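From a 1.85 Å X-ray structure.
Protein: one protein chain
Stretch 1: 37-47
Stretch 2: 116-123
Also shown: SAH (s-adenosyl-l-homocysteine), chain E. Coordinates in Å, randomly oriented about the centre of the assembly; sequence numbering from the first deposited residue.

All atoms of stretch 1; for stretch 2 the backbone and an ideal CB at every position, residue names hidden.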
# COMPACT_ATOMS: atom_id res chain seq x y z
N GLU A 37 10.85 2.92 9.60
CA GLU A 37 10.21 4.19 10.04
C GLU A 37 8.92 4.48 9.25
O GLU A 37 7.93 4.94 9.82
CB GLU A 37 11.14 5.42 9.94
CG GLU A 37 10.77 6.45 11.01
CD GLU A 37 11.02 7.90 10.62
OE1 GLU A 37 12.06 8.19 9.99
OE2 GLU A 37 10.17 8.75 10.98
N ARG A 38 8.95 4.20 7.95
CA ARG A 38 7.73 4.36 7.14
C ARG A 38 6.59 3.48 7.63
O ARG A 38 5.45 3.92 7.75
CB ARG A 38 8.01 4.04 5.66
CG ARG A 38 6.86 4.34 4.76
CD ARG A 38 7.25 4.14 3.30
NE ARG A 38 7.62 2.76 3.00
CZ ARG A 38 6.77 1.72 2.84
NH1 ARG A 38 5.44 1.85 2.95
NH2 ARG A 38 7.26 0.53 2.55
N HIS A 39 6.93 2.22 7.90
CA HIS A 39 6.02 1.27 8.48
C HIS A 39 5.50 1.68 9.84
O HIS A 39 4.34 1.43 10.16
CB HIS A 39 6.68 -0.10 8.58
CG HIS A 39 6.64 -0.89 7.32
ND1 HIS A 39 6.97 -2.22 7.27
CD2 HIS A 39 6.24 -0.55 6.07
CE1 HIS A 39 6.82 -2.67 6.04
NE2 HIS A 39 6.36 -1.68 5.30
N THR A 40 6.36 2.27 10.66
CA THR A 40 5.95 2.82 11.96
C THR A 40 4.87 3.88 11.75
O THR A 40 3.82 3.82 12.39
CB THR A 40 7.15 3.36 12.77
OG1 THR A 40 8.08 2.29 13.02
CG2 THR A 40 6.70 3.94 14.10
N GLN A 41 5.11 4.81 10.81
CA GLN A 41 4.10 5.82 10.48
C GLN A 41 2.84 5.24 9.88
O GLN A 41 1.72 5.59 10.25
CB GLN A 41 4.67 6.87 9.50
CG GLN A 41 5.73 7.80 10.10
CD GLN A 41 5.32 8.43 11.40
OE1 GLN A 41 4.15 8.78 11.60
NE2 GLN A 41 6.28 8.58 12.32
N LEU A 42 3.01 4.35 8.95
CA LEU A 42 1.87 3.66 8.36
C LEU A 42 1.01 2.93 9.44
O LEU A 42 -0.22 3.06 9.44
CB LEU A 42 2.37 2.70 7.26
CG LEU A 42 1.37 2.31 6.18
CD1 LEU A 42 1.14 3.49 5.22
CD2 LEU A 42 1.83 1.09 5.43
N LEU A 43 1.64 2.21 10.37
CA LEU A 43 0.91 1.54 11.45
C LEU A 43 0.31 2.57 12.43
O LEU A 43 -0.82 2.38 12.84
CB LEU A 43 1.76 0.51 12.21
CG LEU A 43 1.02 -0.41 13.20
CD1 LEU A 43 -0.04 -1.27 12.52
CD2 LEU A 43 1.96 -1.31 13.93
N ARG A 44 1.03 3.65 12.75
CA ARG A 44 0.50 4.67 13.67
C ARG A 44 -0.79 5.22 13.10
O ARG A 44 -1.79 5.34 13.81
CB ARG A 44 1.50 5.82 13.93
CG ARG A 44 0.93 6.95 14.80
CD ARG A 44 1.92 8.09 15.00
NE ARG A 44 2.25 8.77 13.74
CZ ARG A 44 1.49 9.71 13.16
NH1 ARG A 44 0.34 10.08 13.70
NH2 ARG A 44 1.89 10.27 12.01
N LEU A 45 -0.77 5.56 11.81
CA LEU A 45 -1.97 6.04 11.14
C LEU A 45 -3.08 4.98 11.15
O LEU A 45 -4.23 5.32 11.31
CB LEU A 45 -1.66 6.50 9.70
CG LEU A 45 -0.72 7.72 9.51
CD1 LEU A 45 -0.43 8.04 8.02
CD2 LEU A 45 -1.28 8.91 10.21
N SER A 46 -2.72 3.72 10.91
CA SER A 46 -3.72 2.64 10.81
C SER A 46 -4.42 2.41 12.15
O SER A 46 -5.63 2.10 12.18
CB SER A 46 -3.06 1.34 10.33
OG SER A 46 -2.35 1.49 9.10
N LEU A 47 -3.67 2.60 13.24
CA LEU A 47 -4.18 2.32 14.59
C LEU A 47 -4.79 3.55 15.24
O LEU A 47 -5.27 3.45 16.37
CB LEU A 47 -3.06 1.76 15.51
CG LEU A 47 -2.49 0.39 15.15
CD1 LEU A 47 -1.45 -0.09 16.21
CD2 LEU A 47 -3.61 -0.66 14.98
N UNK A 116 -13.34 -1.22 7.26
CA UNK A 116 -13.13 -0.00 8.07
C UNK A 116 -11.67 0.50 8.06
O UNK A 116 -11.37 1.59 8.57
CB UNK A 116 -13.56 -0.27 9.51
N UNK A 117 -10.75 -0.29 7.49
CA UNK A 117 -9.41 0.19 7.18
C UNK A 117 -8.97 -0.38 5.85
O UNK A 117 -9.06 -1.59 5.64
CB UNK A 117 -8.42 -0.19 8.28
N UNK A 118 -8.49 0.49 4.96
CA UNK A 118 -7.76 0.07 3.79
C UNK A 118 -6.39 0.69 3.81
O UNK A 118 -6.24 1.90 3.99
CB UNK A 118 -8.51 0.44 2.51
N UNK A 119 -5.37 -0.15 3.72
CA UNK A 119 -4.00 0.33 3.66
C UNK A 119 -3.55 0.12 2.19
O UNK A 119 -3.73 -0.95 1.60
CB UNK A 119 -3.10 -0.40 4.66
N UNK A 120 -3.02 1.19 1.60
CA UNK A 120 -2.57 1.23 0.22
C UNK A 120 -1.30 2.04 0.20
O UNK A 120 -1.29 3.28 0.09
CB UNK A 120 -3.63 1.82 -0.72
N UNK A 121 -0.19 1.32 0.34
CA UNK A 121 1.13 1.95 0.46
C UNK A 121 2.09 1.44 -0.62
O UNK A 121 2.27 0.24 -0.77
CB UNK A 121 1.72 1.69 1.85
N UNK A 122 2.67 2.36 -1.40
CA UNK A 122 3.79 2.05 -2.32
C UNK A 122 3.39 0.99 -3.37
O UNK A 122 4.17 0.13 -3.76
CB UNK A 122 5.00 1.56 -1.52
N UNK A 123 2.17 1.12 -3.83
CA UNK A 123 1.59 0.22 -4.83
C UNK A 123 0.95 0.94 -6.03
O UNK A 123 1.13 0.49 -7.17
CB UNK A 123 0.54 -0.66 -4.16
N SAH E . 2.26 -2.11 1.00
CA SAH E . 3.53 -2.73 1.37
CB SAH E . 4.18 -3.35 0.14
CG SAH E . 4.66 -2.45 -0.98
SD SAH E . 5.63 -3.29 -2.29
C SAH E . 4.51 -1.77 2.07
O SAH E . 4.33 -0.55 2.05
OXT SAH E . 5.49 -2.21 2.66
C5' SAH E . 4.29 -3.28 -3.53
C4' SAH E . 3.36 -4.48 -3.59
O4' SAH E . 2.26 -4.15 -4.43
C3' SAH E . 4.00 -5.75 -4.15
O3' SAH E . 3.62 -6.88 -3.36
C2' SAH E . 3.40 -5.82 -5.57
O2' SAH E . 3.32 -7.14 -6.05
C1' SAH E . 2.04 -5.22 -5.33
N9 SAH E . 1.30 -4.70 -6.50
C8 SAH E . 1.79 -4.00 -7.57
N7 SAH E . 0.76 -3.67 -8.38
C5 SAH E . -0.38 -4.15 -7.85
C6 SAH E . -1.70 -4.03 -8.29
N6 SAH E . -1.94 -3.42 -9.49
N1 SAH E . -2.69 -4.61 -7.54
C2 SAH E . -2.37 -5.26 -6.35
N3 SAH E . -1.05 -5.34 -5.91
C4 SAH E . -0.07 -4.78 -6.65

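Helix 37-46 lies over strand 117-121 and runs nearly antiparallel to it, at 160°. Arg 38, Leu 42 and Ser 46 face the strand.

Position 116 is out of reach of stretch 1. It is Asp 116, whose carboxylate is hydrogen-bonded elsewhere in the structure.

Position 117 has extended angles (-141/130), and its CA-to-CB bond points toward the helix. The ideal CB is 5.3 Å from Ser 46 O, so a medium or large side chain is needed to close the gap. Leu, Ile or Met would suit. The residue is Leu 117, with rotamer t, p. Its CD2 packs 3.7 Å from CB of Ser 46.

Position 118 is extended and out of reach of the helix. A beta-branched residue would suit the strand, but stretch 1 does not select one. It is Ile 118.

Position 119 points toward the helix again. Its ideal CB is 4.9 Å from Ser 46 OG and 5.2 Å from Leu 42 CD2. Ser 46 OG already donates to Leu 42 O at 2.7 Å, so a polar partner is not required. A compact apolar side chain such as Val or Ile would suit. Val 119 has chi1 at t. Its CG1 lies 3.7 Å from Leu 42 CD2, and its CG2 lies 3.7 Å from Ser 46 OG.

Position 120 points away, so stretch 1 sets no limit. It is Val 120.

Position 121 faces the helix closely. The ideal CB is already 3.6 Å from Leu 42 CD2 and 3.9 Å from Arg 38 NH1. A small residue, Ala or Gly, is the natural fit. It is Ala 121, whose CB makes those two contacts. Its backbone O accepts from SAH N at 2.9 Å.

Position 122 has left-handed angles (60/39), which favour Gly, Asn or Asp but do not exclude others. The ideal CB points toward Arg 38, 4.5 Å from NH1. That charge suits an acidic side chain; Gln is also possible. It is Glu 122. Its CG covers one face of the guanidinium, 3.3 Å from Arg 38 NH1. Its OE2 stands 4.0 Å from Arg 38 NH1, well out of the guanidinium plane, so there is no salt bridge. A water links them, accepting from Arg 38 NH1 at 2.9 Å and donating to Glu 122 OE2 at 2.7 Å.

Position 123 is out of reach of stretch 1, but SAH is near. An apolar side chain would suit. Val 123 places CG2 3.5 Å from SAH C4.

Stretch 2 116-123: DLIVVAEV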
# COMPACT_ATOMS: atom_id res chain seq x y z
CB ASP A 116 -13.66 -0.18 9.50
CG ASP A 116 -13.01 -1.34 10.24
OD1 ASP A 116 -12.66 -2.32 9.60
OD2 ASP A 116 -12.89 -1.27 11.48
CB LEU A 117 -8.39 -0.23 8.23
CG LEU A 117 -6.94 0.25 8.00
CD1 LEU A 117 -6.81 1.79 8.06
CD2 LEU A 117 -6.08 -0.42 9.09
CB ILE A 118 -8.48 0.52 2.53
CG1 ILE A 118 -9.87 -0.10 2.49
CG2 ILE A 118 -7.66 0.13 1.30
CD1 ILE A 118 -10.73 0.38 1.31
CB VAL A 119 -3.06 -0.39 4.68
CG1 VAL A 119 -1.65 0.17 4.59
CG2 VAL A 119 -3.62 -0.30 6.16
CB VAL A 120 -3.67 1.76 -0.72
CG1 VAL A 120 -4.21 3.12 -0.26
CG2 VAL A 120 -3.19 1.84 -2.16
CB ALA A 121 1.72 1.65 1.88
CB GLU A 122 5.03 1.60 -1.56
CG GLU A 122 5.42 2.47 -0.34
CD GLU A 122 5.74 3.92 -0.71
OE1 GLU A 122 6.11 4.19 -1.88
OE2 GLU A 122 5.56 4.77 0.18
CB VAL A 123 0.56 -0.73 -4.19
CG1 VAL A 123 -0.53 0.07 -3.49
CG2 VAL A 123 -0.03 -1.60 -5.24
O HOH W 1 4.12 4.32 2.36
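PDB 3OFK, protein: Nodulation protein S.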